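Beta-N-acetylhexosaminidase (Mycobacterium smegmatis, PDB 4YYF) probably hydrolyses terminal non-reducing N-acetyl-D-hexosamine residues from N-acetyl-beta-D-hexosaminides, as a member of glycosyl hydrolase family 3. Local coordinates at residues R42-T50 with V348-K359; V304-L312 with E326-A337. The protein carries 1 engineered substitution. All coordinates share one frame; numbering follows the deposited sequence.

Contact 1. Residues R42-T50 with V348-K359; sequences RDKLAQLLT and VDASLQRNAAVK. With NA (sodium ion), chain F.
Gln-47 and Lys-359 approach from opposite directions and join through a short hydrogen bond, 2.6 Å from Lys-359 NZ to Gln-47 OE1. The ammonium lies in the carbonyl plane on a lone pair, with a C=O...N angle of 136°. Pro-98 O and Gly-69 O also accept, so three oxygens grip it. Gln-47 bends at its second torsion (chi2 61°), turning the amide toward the lysine while CG rests on Leu-352 CD1 at 3.5 Å. The two methyls of Leu-352 divide the work: CD1 takes Gln-47, and CD2 lies against the extended chain of Lys-44, 3.6 Å from its CG. Beyond this apolar stem Lys-44 NZ makes a weak salt bridge to Asp-349 OD1 (3.4 Å); Ala-37 O is its stronger partner, and Gln-345 NE2 also binds that carboxylate. Val-348 CG2 meets Leu-45 CD2 at 3.8 Å, while Leu-48 CD1 approaches Val-348 CG1.

In the TIM-barrel-type domain, the contact sets the last helix of the chain, 345-357, against helix 41-46 and the turn leading into strand 49-52; the axes of the short helical segments cross at 58°. Leu-48 CD2 lies 3.5 Å from Asn-355 ND2, whose amide folds back to donate to Ser-351 O over 2.8 Å. That carbonyl also accepts from Asn-355 N, the two donors arriving from opposite faces of its plane. Asn-318 ND2 engages Asn-355 OD1, fixing the amide at both ends. Farther out, Ser-351 OG binds the sodium ion at 2.2 Å; Ala-347 O and two waters are its other ligands, and Asp-317 OD1 hydrogen-bonds to the same hydroxyl.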
loop_
_atom_site.group_PDB
_atom_site.type_symbol
_atom_site.label_atom_id
_atom_site.label_comp_id
_atom_site.label_asym_id
_atom_site.label_seq_id
_atom_site.Cartn_x
_atom_site.Cartn_y
_atom_site.Cartn_z
ATOM N N ARG A 42 1.043 -19.126 -12.320
ATOM C CA ARG A 42 2.102 -18.580 -11.476
ATOM C C ARG A 42 2.339 -17.099 -11.785
ATOM O O ARG A 42 2.645 -16.311 -10.890
ATOM C CB ARG A 42 3.387 -19.412 -11.643
ATOM C CG ARG A 42 4.526 -19.075 -10.680
ATOM C CD ARG A 42 5.630 -20.122 -10.802
ATOM N NE ARG A 42 6.741 -19.932 -9.868
ATOM C CZ ARG A 42 6.828 -20.513 -8.674
ATOM N NH1 ARG A 42 5.854 -21.315 -8.237
ATOM N NH2 ARG A 42 7.894 -20.289 -7.912
ATOM N N ASP A 43 2.177 -16.704 -13.042
ATOM C CA ASP A 43 2.359 -15.288 -13.385
ATOM C C ASP A 43 1.181 -14.423 -12.937
ATOM O O ASP A 43 1.358 -13.236 -12.625
ATOM C CB ASP A 43 2.626 -15.111 -14.883
ATOM C CG ASP A 43 3.949 -15.723 -15.314
ATOM O OD1 ASP A 43 4.778 -16.051 -14.436
ATOM O OD2 ASP A 43 4.155 -15.878 -16.534
ATOM N N LYS A 44 -0.017 -15.007 -12.920
ATOM C CA LYS A 44 -1.168 -14.329 -12.332
ATOM C C LYS A 44 -0.908 -14.090 -10.864
ATOM O O LYS A 44 -1.195 -13.017 -10.355
ATOM C CB LYS A 44 -2.436 -15.163 -12.460
ATOM C CG LYS A 44 -2.943 -15.351 -13.866
ATOM C CD LYS A 44 -4.246 -16.126 -13.821
ATOM C CE LYS A 44 -4.949 -16.120 -15.162
ATOM N NZ LYS A 44 -6.316 -16.721 -15.043
ATOM N N LEU A 45 -0.383 -15.104 -10.177
ATOM C CA LEU A 45 -0.070 -14.978 -8.745
ATOM C C LEU A 45 1.030 -13.955 -8.480
ATOM O O LEU A 45 0.939 -13.157 -7.527
ATOM C CB LEU A 45 0.304 -16.340 -8.133
ATOM C CG LEU A 45 -0.846 -17.359 -8.105
ATOM C CD1 LEU A 45 -0.360 -18.764 -7.761
ATOM C CD2 LEU A 45 -1.898 -16.898 -7.108
ATOM N N ALA A 46 2.060 -13.949 -9.325
ATOM C CA ALA A 46 3.160 -13.003 -9.122
ATOM C C ALA A 46 2.691 -11.560 -9.296
ATOM O O ALA A 46 3.262 -10.632 -8.718
ATOM C CB ALA A 46 4.340 -13.317 -10.065
ATOM N N GLN A 47 1.637 -11.364 -10.082
ATOM C CA GLN A 47 1.120 -10.020 -10.292
ATOM C C GLN A 47 0.489 -9.436 -9.018
ATOM O O GLN A 47 0.284 -8.223 -8.911
ATOM C CB GLN A 47 0.122 -10.039 -11.458
ATOM C CG GLN A 47 -0.428 -8.687 -11.830
ATOM C CD GLN A 47 0.642 -7.706 -12.269
ATOM O OE1 GLN A 47 0.553 -6.503 -11.958
ATOM N NE2 GLN A 47 1.654 -8.204 -13.010
ATOM N N LEU A 48 0.200 -10.297 -8.047
ATOM C CA LEU A 48 -0.440 -9.876 -6.801
ATOM C C LEU A 48 0.571 -9.528 -5.702
ATOM O O LEU A 48 0.179 -9.282 -4.555
ATOM C CB LEU A 48 -1.366 -10.985 -6.283
ATOM C CG LEU A 48 -2.354 -11.540 -7.307
ATOM C CD1 LEU A 48 -3.287 -12.581 -6.687
ATOM C CD2 LEU A 48 -3.150 -10.409 -7.966
ATOM N N LEU A 49 1.860 -9.547 -6.038
ATOM C CA LEU A 49 2.924 -9.341 -5.055
ATOM C C LEU A 49 3.675 -8.043 -5.324
ATOM O O LEU A 49 3.930 -7.696 -6.480
ATOM C CB LEU A 49 3.929 -10.506 -5.094
ATOM C CG LEU A 49 3.365 -11.933 -5.108
ATOM C CD1 LEU A 49 4.494 -12.947 -5.199
ATOM C CD2 LEU A 49 2.495 -12.183 -3.879
ATOM N N THR A 50 4.032 -7.327 -4.260
ATOM C CA THR A 50 4.944 -6.185 -4.380
ATOM C C THR A 50 6.096 -6.426 -3.422
ATOM O O THR A 50 5.872 -6.713 -2.243
ATOM C CB THR A 50 4.252 -4.857 -4.036
ATOM O OG1 THR A 50 3.149 -4.651 -4.936
ATOM C CG2 THR A 50 5.241 -3.687 -4.184
ATOM N N VAL A 348 -8.116 -14.704 -6.994
ATOM C CA VAL A 348 -6.926 -14.390 -7.768
ATOM C C VAL A 348 -7.294 -13.573 -9.006
ATOM O O VAL A 348 -6.662 -12.551 -9.287
ATOM C CB VAL A 348 -6.177 -15.674 -8.170
ATOM C CG1 VAL A 348 -5.059 -15.362 -9.165
ATOM C CG2 VAL A 348 -5.608 -16.336 -6.945
ATOM N N ASP A 349 -8.325 -14.012 -9.723
ATOM C CA ASP A 349 -8.743 -13.320 -10.936
ATOM C C ASP A 349 -9.235 -11.894 -10.663
ATOM O O ASP A 349 -8.873 -10.966 -11.383
ATOM C CB ASP A 349 -9.817 -14.118 -11.681
ATOM C CG ASP A 349 -9.262 -15.374 -12.353
ATOM O OD1 ASP A 349 -8.027 -15.547 -12.411
ATOM O OD2 ASP A 349 -10.074 -16.187 -12.834
ATOM N N ALA A 350 -10.054 -11.717 -9.629
ATOM C CA ALA A 350 -10.565 -10.377 -9.311
ATOM C C ALA A 350 -9.421 -9.424 -8.992
ATOM O O ALA A 350 -9.419 -8.267 -9.422
ATOM C CB ALA A 350 -11.556 -10.429 -8.155
ATOM N N SER A 351 -8.451 -9.912 -8.229
ATOM C CA SER A 351 -7.326 -9.089 -7.797
ATOM C C SER A 351 -6.359 -8.827 -8.941
ATOM O O SER A 351 -5.743 -7.762 -9.015
ATOM C CB SER A 351 -6.591 -9.756 -6.628
ATOM O OG SER A 351 -7.385 -9.692 -5.454
ATOM N N LEU A 352 -6.211 -9.809 -9.819
ATOM C CA LEU A 352 -5.404 -9.630 -11.017
ATOM C C LEU A 352 -5.977 -8.491 -11.873
ATOM O O LEU A 352 -5.243 -7.606 -12.306
ATOM C CB LEU A 352 -5.345 -10.941 -11.808
ATOM C CG LEU A 352 -4.689 -10.890 -13.186
ATOM C CD1 LEU A 352 -3.236 -10.430 -13.067
ATOM C CD2 LEU A 352 -4.775 -12.255 -13.868
ATOM N N GLN A 353 -7.290 -8.505 -12.092
ATOM C CA GLN A 353 -7.958 -7.418 -12.806
ATOM C C GLN A 353 -7.759 -6.051 -12.147
ATOM O O GLN A 353 -7.519 -5.061 -12.838
ATOM C CB GLN A 353 -9.459 -7.701 -12.960
ATOM C CG GLN A 353 -9.790 -8.975 -13.747
ATOM C CD GLN A 353 -11.237 -9.392 -13.577
ATOM O OE1 GLN A 353 -12.124 -8.542 -13.444
ATOM N NE2 GLN A 353 -11.492 -10.706 -13.584
ATOM N N ARG A 354 -7.886 -5.983 -10.826
ATOM C CA ARG A 354 -7.708 -4.704 -10.133
ATOM C C ARG A 354 -6.296 -4.180 -10.256
ATOM O O ARG A 354 -6.092 -2.975 -10.361
ATOM C CB ARG A 354 -8.086 -4.817 -8.651
ATOM C CG ARG A 354 -9.572 -5.054 -8.449
ATOM C CD ARG A 354 -9.930 -4.988 -6.995
ATOM N NE ARG A 354 -11.359 -5.192 -6.771
ATOM C CZ ARG A 354 -11.868 -6.240 -6.134
ATOM N NH1 ARG A 354 -11.049 -7.168 -5.656
ATOM N NH2 ARG A 354 -13.186 -6.350 -5.970
ATOM N N ASN A 355 -5.319 -5.078 -10.202
ATOM C CA ASN A 355 -3.921 -4.687 -10.376
ATOM C C ASN A 355 -3.662 -4.210 -11.787
ATOM O O ASN A 355 -2.899 -3.266 -11.988
ATOM C CB ASN A 355 -2.969 -5.846 -10.062
ATOM C CG ASN A 355 -2.658 -5.953 -8.595
ATOM O OD1 ASN A 355 -1.890 -5.150 -8.061
ATOM N ND2 ASN A 355 -3.236 -6.960 -7.926
ATOM N N ALA A 356 -4.288 -4.864 -12.769
ATOM C CA ALA A 356 -4.114 -4.450 -14.162
ATOM C C ALA A 356 -4.793 -3.119 -14.431
ATOM O O ALA A 356 -4.315 -2.329 -15.246
ATOM C CB ALA A 356 -4.634 -5.529 -15.140
ATOM N N ALA A 357 -5.915 -2.872 -13.755
ATOM C CA ALA A 357 -6.727 -1.685 -14.045
ATOM C C ALA A 357 -5.989 -0.373 -13.759
ATOM O O ALA A 357 -6.289 0.663 -14.356
ATOM C CB ALA A 357 -8.057 -1.735 -13.304
ATOM N N VAL A 358 -5.015 -0.399 -12.857
ATOM C CA VAL A 358 -4.263 0.825 -12.607
ATOM C C VAL A 358 -2.968 0.923 -13.411
ATOM O O VAL A 358 -2.168 1.823 -13.178
ATOM C CB VAL A 358 -3.991 1.041 -11.113
ATOM C CG1 VAL A 358 -5.301 1.293 -10.389
ATOM C CG2 VAL A 358 -3.277 -0.174 -10.517
ATOM N N LYS A 359 -2.773 0.011 -14.364
ATOM C CA LYS A 359 -1.548 -0.012 -15.158
ATOM C C LYS A 359 -1.846 0.169 -16.632
ATOM O O LYS A 359 -3.002 0.094 -17.047
ATOM C CB LYS A 359 -0.804 -1.341 -14.961
ATOM C CG LYS A 359 -0.277 -1.581 -13.561
ATOM C CD LYS A 359 0.431 -2.940 -13.514
ATOM C CE LYS A 359 1.207 -3.123 -12.222
ATOM N NZ LYS A 359 1.998 -4.401 -12.253
HETATM NA NA NA F . -8.854 -11.135 -4.554
HETATM O O HOH W 1 -9.375 -9.251 -3.356
HETATM O O HOH W 2 -7.496 -11.690 -2.802
#

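Contact 2. Residues V304-L312 with E326-A337; sequences VADAVLRAL and EVPAVLDRLEQA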
loop_
_atom_site.group_PDB
_atom_site.type_symbol
_atom_site.label_atom_id
_atom_site.label_comp_id
_atom_site.label_asym_id
_atom_site.label_seq_id
_atom_site.Cartn_x
_atom_site.Cartn_y
_atom_site.Cartn_z
ATOM N N VAL A 304 6.447 -15.520 5.966
ATOM C CA VAL A 304 6.035 -14.726 4.807
ATOM C C VAL A 304 5.009 -15.417 3.896
ATOM O O VAL A 304 3.973 -14.833 3.567
ATOM C CB VAL A 304 7.232 -14.267 3.962
ATOM C CG1 VAL A 304 6.733 -13.395 2.804
ATOM C CG2 VAL A 304 8.210 -13.493 4.810
ATOM N N ALA A 305 5.277 -16.660 3.511
ATOM C CA ALA A 305 4.366 -17.358 2.601
ATOM C C ALA A 305 2.966 -17.533 3.219
ATOM O O ALA A 305 1.949 -17.319 2.552
ATOM C CB ALA A 305 4.955 -18.694 2.170
ATOM N N ASP A 306 2.917 -17.909 4.492
ATOM C CA ASP A 306 1.645 -18.069 5.184
ATOM C C ASP A 306 0.902 -16.733 5.298
ATOM O O ASP A 306 -0.312 -16.679 5.117
ATOM C CB ASP A 306 1.877 -18.705 6.566
ATOM C CG ASP A 306 0.579 -18.937 7.342
ATOM O OD1 ASP A 306 -0.515 -19.016 6.730
ATOM O OD2 ASP A 306 0.662 -19.052 8.583
ATOM N N ALA A 307 1.638 -15.655 5.573
ATOM C CA ALA A 307 1.044 -14.324 5.719
ATOM C C ALA A 307 0.464 -13.826 4.404
ATOM O O ALA A 307 -0.626 -13.232 4.371
ATOM C CB ALA A 307 2.078 -13.332 6.233
ATOM N N VAL A 308 1.199 -14.054 3.321
ATOM C CA VAL A 308 0.720 -13.664 1.989
ATOM C C VAL A 308 -0.539 -14.437 1.631
ATOM O O VAL A 308 -1.533 -13.861 1.173
ATOM C CB VAL A 308 1.810 -13.874 0.929
ATOM C CG1 VAL A 308 1.229 -13.749 -0.485
ATOM C CG2 VAL A 308 2.934 -12.868 1.151
ATOM N N LEU A 309 -0.511 -15.744 1.861
ATOM C CA LEU A 309 -1.693 -16.575 1.642
ATOM C C LEU A 309 -2.907 -16.068 2.434
ATOM O O LEU A 309 -4.000 -15.906 1.880
ATOM C CB LEU A 309 -1.397 -18.031 2.016
ATOM C CG LEU A 309 -2.599 -18.977 1.918
ATOM C CD1 LEU A 309 -3.286 -18.821 0.569
ATOM C CD2 LEU A 309 -2.210 -20.444 2.151
ATOM N N ARG A 310 -2.722 -15.832 3.728
ATOM C CA ARG A 310 -3.810 -15.339 4.564
ATOM C C ARG A 310 -4.351 -13.991 4.082
ATOM O O ARG A 310 -5.562 -13.761 4.102
ATOM C CB ARG A 310 -3.366 -15.254 6.027
ATOM C CG ARG A 310 -3.310 -16.613 6.723
ATOM C CD ARG A 310 -2.490 -16.562 7.994
ATOM N NE ARG A 310 -2.490 -17.863 8.668
ATOM C CZ ARG A 310 -3.462 -18.284 9.474
ATOM N NH1 ARG A 310 -4.503 -17.498 9.717
ATOM N NH2 ARG A 310 -3.395 -19.485 10.038
ATOM N N ALA A 311 -3.461 -13.107 3.641
ATOM C CA ALA A 311 -3.893 -11.806 3.142
ATOM C C ALA A 311 -4.762 -11.948 1.896
ATOM O O ALA A 311 -5.833 -11.357 1.819
ATOM C CB ALA A 311 -2.697 -10.892 2.865
ATOM N N LEU A 312 -4.304 -12.733 0.925
ATOM C CA LEU A 312 -5.049 -12.918 -0.320
ATOM C C LEU A 312 -6.344 -13.674 -0.081
ATOM O O LEU A 312 -7.341 -13.425 -0.774
ATOM C CB LEU A 312 -4.194 -13.635 -1.382
ATOM C CG LEU A 312 -2.897 -12.914 -1.735
ATOM C CD1 LEU A 312 -2.084 -13.722 -2.766
ATOM C CD2 LEU A 312 -3.181 -11.492 -2.234
ATOM N N GLU A 326 12.072 -14.375 -0.725
ATOM C CA GLU A 326 11.002 -15.324 -0.430
ATOM C C GLU A 326 10.076 -15.580 -1.617
ATOM O O GLU A 326 9.191 -16.433 -1.544
ATOM C CB GLU A 326 10.176 -14.829 0.763
ATOM C CG GLU A 326 10.961 -14.696 2.064
ATOM C CD GLU A 326 11.768 -13.405 2.162
ATOM O OE1 GLU A 326 11.684 -12.552 1.244
ATOM O OE2 GLU A 326 12.496 -13.247 3.167
ATOM N N VAL A 327 10.272 -14.843 -2.707
ATOM C CA VAL A 327 9.305 -14.871 -3.805
ATOM C C VAL A 327 9.029 -16.282 -4.369
ATOM O O VAL A 327 7.875 -16.674 -4.503
ATOM C CB VAL A 327 9.686 -13.893 -4.935
ATOM C CG1 VAL A 327 8.870 -14.185 -6.188
ATOM C CG2 VAL A 327 9.482 -12.435 -4.472
ATOM N N PRO A 328 10.081 -17.053 -4.680
ATOM C CA PRO A 328 9.725 -18.381 -5.217
ATOM C C PRO A 328 9.009 -19.295 -4.210
ATOM O O PRO A 328 8.141 -20.060 -4.624
ATOM C CB PRO A 328 11.078 -18.981 -5.639
ATOM C CG PRO A 328 12.132 -18.136 -4.990
ATOM C CD PRO A 328 11.527 -16.780 -4.759
ATOM N N ALA A 329 9.351 -19.215 -2.928
ATOM C CA ALA A 329 8.657 -20.007 -1.905
ATOM C C ALA A 329 7.211 -19.546 -1.739
ATOM O O ALA A 329 6.296 -20.353 -1.507
ATOM C CB ALA A 329 9.388 -19.923 -0.584
ATOM N N VAL A 330 7.006 -18.240 -1.839
ATOM C CA VAL A 330 5.662 -17.685 -1.739
ATOM C C VAL A 330 4.797 -18.153 -2.909
ATOM O O VAL A 330 3.680 -18.626 -2.717
ATOM C CB VAL A 330 5.689 -16.139 -1.639
ATOM C CG1 VAL A 330 4.292 -15.556 -1.865
ATOM C CG2 VAL A 330 6.229 -15.714 -0.278
ATOM N N LEU A 331 5.324 -18.040 -4.120
ATOM C CA LEU A 331 4.596 -18.491 -5.300
ATOM C C LEU A 331 4.292 -19.989 -5.237
ATOM O O LEU A 331 3.210 -20.426 -5.628
ATOM C CB LEU A 331 5.386 -18.145 -6.566
ATOM C CG LEU A 331 5.436 -16.642 -6.869
ATOM C CD1 LEU A 331 6.391 -16.368 -8.029
ATOM C CD2 LEU A 331 4.041 -16.092 -7.187
ATOM N N ASP A 332 5.247 -20.775 -4.746
ATOM C CA ASP A 332 5.015 -22.202 -4.519
ATOM C C ASP A 332 3.830 -22.440 -3.593
ATOM O O ASP A 332 2.989 -23.302 -3.844
ATOM C CB ASP A 332 6.256 -22.867 -3.909
ATOM C CG ASP A 332 7.346 -23.108 -4.924
ATOM O OD1 ASP A 332 7.119 -22.838 -6.119
ATOM O OD2 ASP A 332 8.432 -23.577 -4.525
ATOM N N ARG A 333 3.769 -21.679 -2.511
ATOM C CA ARG A 333 2.713 -21.881 -1.524
ATOM C C ARG A 333 1.360 -21.443 -2.096
ATOM O O ARG A 333 0.322 -22.038 -1.805
ATOM C CB ARG A 333 3.037 -21.102 -0.238
ATOM C CG ARG A 333 1.999 -21.238 0.887
ATOM C CD ARG A 333 1.946 -22.664 1.441
ATOM N NE ARG A 333 0.957 -22.835 2.516
ATOM C CZ ARG A 333 -0.281 -23.293 2.339
ATOM N NH1 ARG A 333 -0.698 -23.629 1.126
ATOM N NH2 ARG A 333 -1.107 -23.420 3.374
ATOM N N LEU A 334 1.372 -20.399 -2.921
ATOM C CA LEU A 334 0.127 -19.898 -3.485
ATOM C C LEU A 334 -0.470 -20.881 -4.491
ATOM O O LEU A 334 -1.683 -21.079 -4.520
ATOM C CB LEU A 334 0.325 -18.518 -4.109
ATOM C CG LEU A 334 0.601 -17.417 -3.081
ATOM C CD1 LEU A 334 0.781 -16.063 -3.770
ATOM C CD2 LEU A 334 -0.544 -17.357 -2.076
ATOM N N GLU A 335 0.381 -21.500 -5.303
ATOM C CA GLU A 335 -0.065 -22.553 -6.206
ATOM C C GLU A 335 -0.665 -23.746 -5.452
ATOM O O GLU A 335 -1.681 -24.306 -5.866
ATOM C CB GLU A 335 1.083 -23.007 -7.113
ATOM C CG GLU A 335 1.566 -21.943 -8.076
ATOM C CD GLU A 335 2.333 -22.529 -9.261
ATOM O OE1 GLU A 335 3.567 -22.323 -9.342
ATOM O OE2 GLU A 335 1.699 -23.191 -10.117
ATOM N N GLN A 336 -0.049 -24.123 -4.339
ATOM C CA GLN A 336 -0.584 -25.208 -3.520
ATOM C C GLN A 336 -1.948 -24.844 -2.929
ATOM O O GLN A 336 -2.843 -25.690 -2.837
ATOM C CB GLN A 336 0.399 -25.576 -2.405
ATOM C CG GLN A 336 1.721 -26.142 -2.897
ATOM C CD GLN A 336 2.791 -26.129 -1.816
ATOM O OE1 GLN A 336 2.488 -25.967 -0.630
ATOM N NE2 GLN A 336 4.052 -26.286 -2.222
ATOM N N ALA A 337 -2.107 -23.586 -2.531
ATOM C CA ALA A 337 -3.373 -23.136 -1.963
ATOM C C ALA A 337 -4.489 -23.188 -3.006
ATOM O O ALA A 337 -5.639 -23.501 -2.680
ATOM C CB ALA A 337 -3.242 -21.750 -1.405
#
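Leu-309 reaches the neighbouring helix with a forked end, CD1 packing 3.5 Å from Ala-337 CB and CD2 lying over one face of the Arg-333 guanidinium. This second methyl sits 3.3 Å over the plane, displaced from the centre of the group to its margin. The bend of Arg-333 at its second torsion (chi2 67°) brings the flat group across the leucine, and CB of the same arginine packs on Ala-305 CB at 3.9 Å. Glu-342 pairs with Arg-333 NH2, giving the charged end a partner beyond the two segments.

Leu-334 runs past Leu-309 in the opposite direction. Its CD1 meets Leu-312 CD1 at 3.8 Å, the two side chains crossing at about a right angle, as do those of Val-308 and Leu-334. Val-330 splits its methyls likewise: CG1 faces Val-308 CG1 at 3.8 Å, whereas CG2 lies against Ala-305 CA at 3.8 Å and also touches Val-304 CG1. The small alanine permits the backbones to come close here, with Ala-305 CA and Val-330 CA 4.5 Å apart, and the segment axes approach to 8.8 Å at a crossing angle of -47°. Helices 304-314 and 327-340 are successive helices of the TIM-barrel-type domain, with strand 319-321 between them, an alpha-beta-alpha order; Val-308 also touches Ala-319 and Trp-321 of that strand.

With no hydrogen bond between the segments, cohesion rests on methyl-methyl packing and on the flat face of the Arg-333 guanidinium, which bonds poorly to water and accepts a methyl, while the salt bridge from NH2 to Glu-342 probably offsets its charge.

Contact 2 is nested in sequence within the loop closed by contact 1, and their centres are 14 Å apart in the same TIM-barrel-type domain. Helix 327-340 ties them together. One side of it packs on helix 304-314, while Leu-331, Leu-334 and Glu-335 touch helix 41-46. Arg-42 NH1 forms salt bridges to Glu-335 OE1 (2.7 Å) and Asp-332 OD1 (2.9 Å), adding a polar link. Helix 345-357 follows next in the chain. Strands 49-52 and 319-321, the first and last of the barrel, pair in parallel, and the two contacts lie beside this closure, where the N-terminal helix 41-46 meets the last helices of the chain.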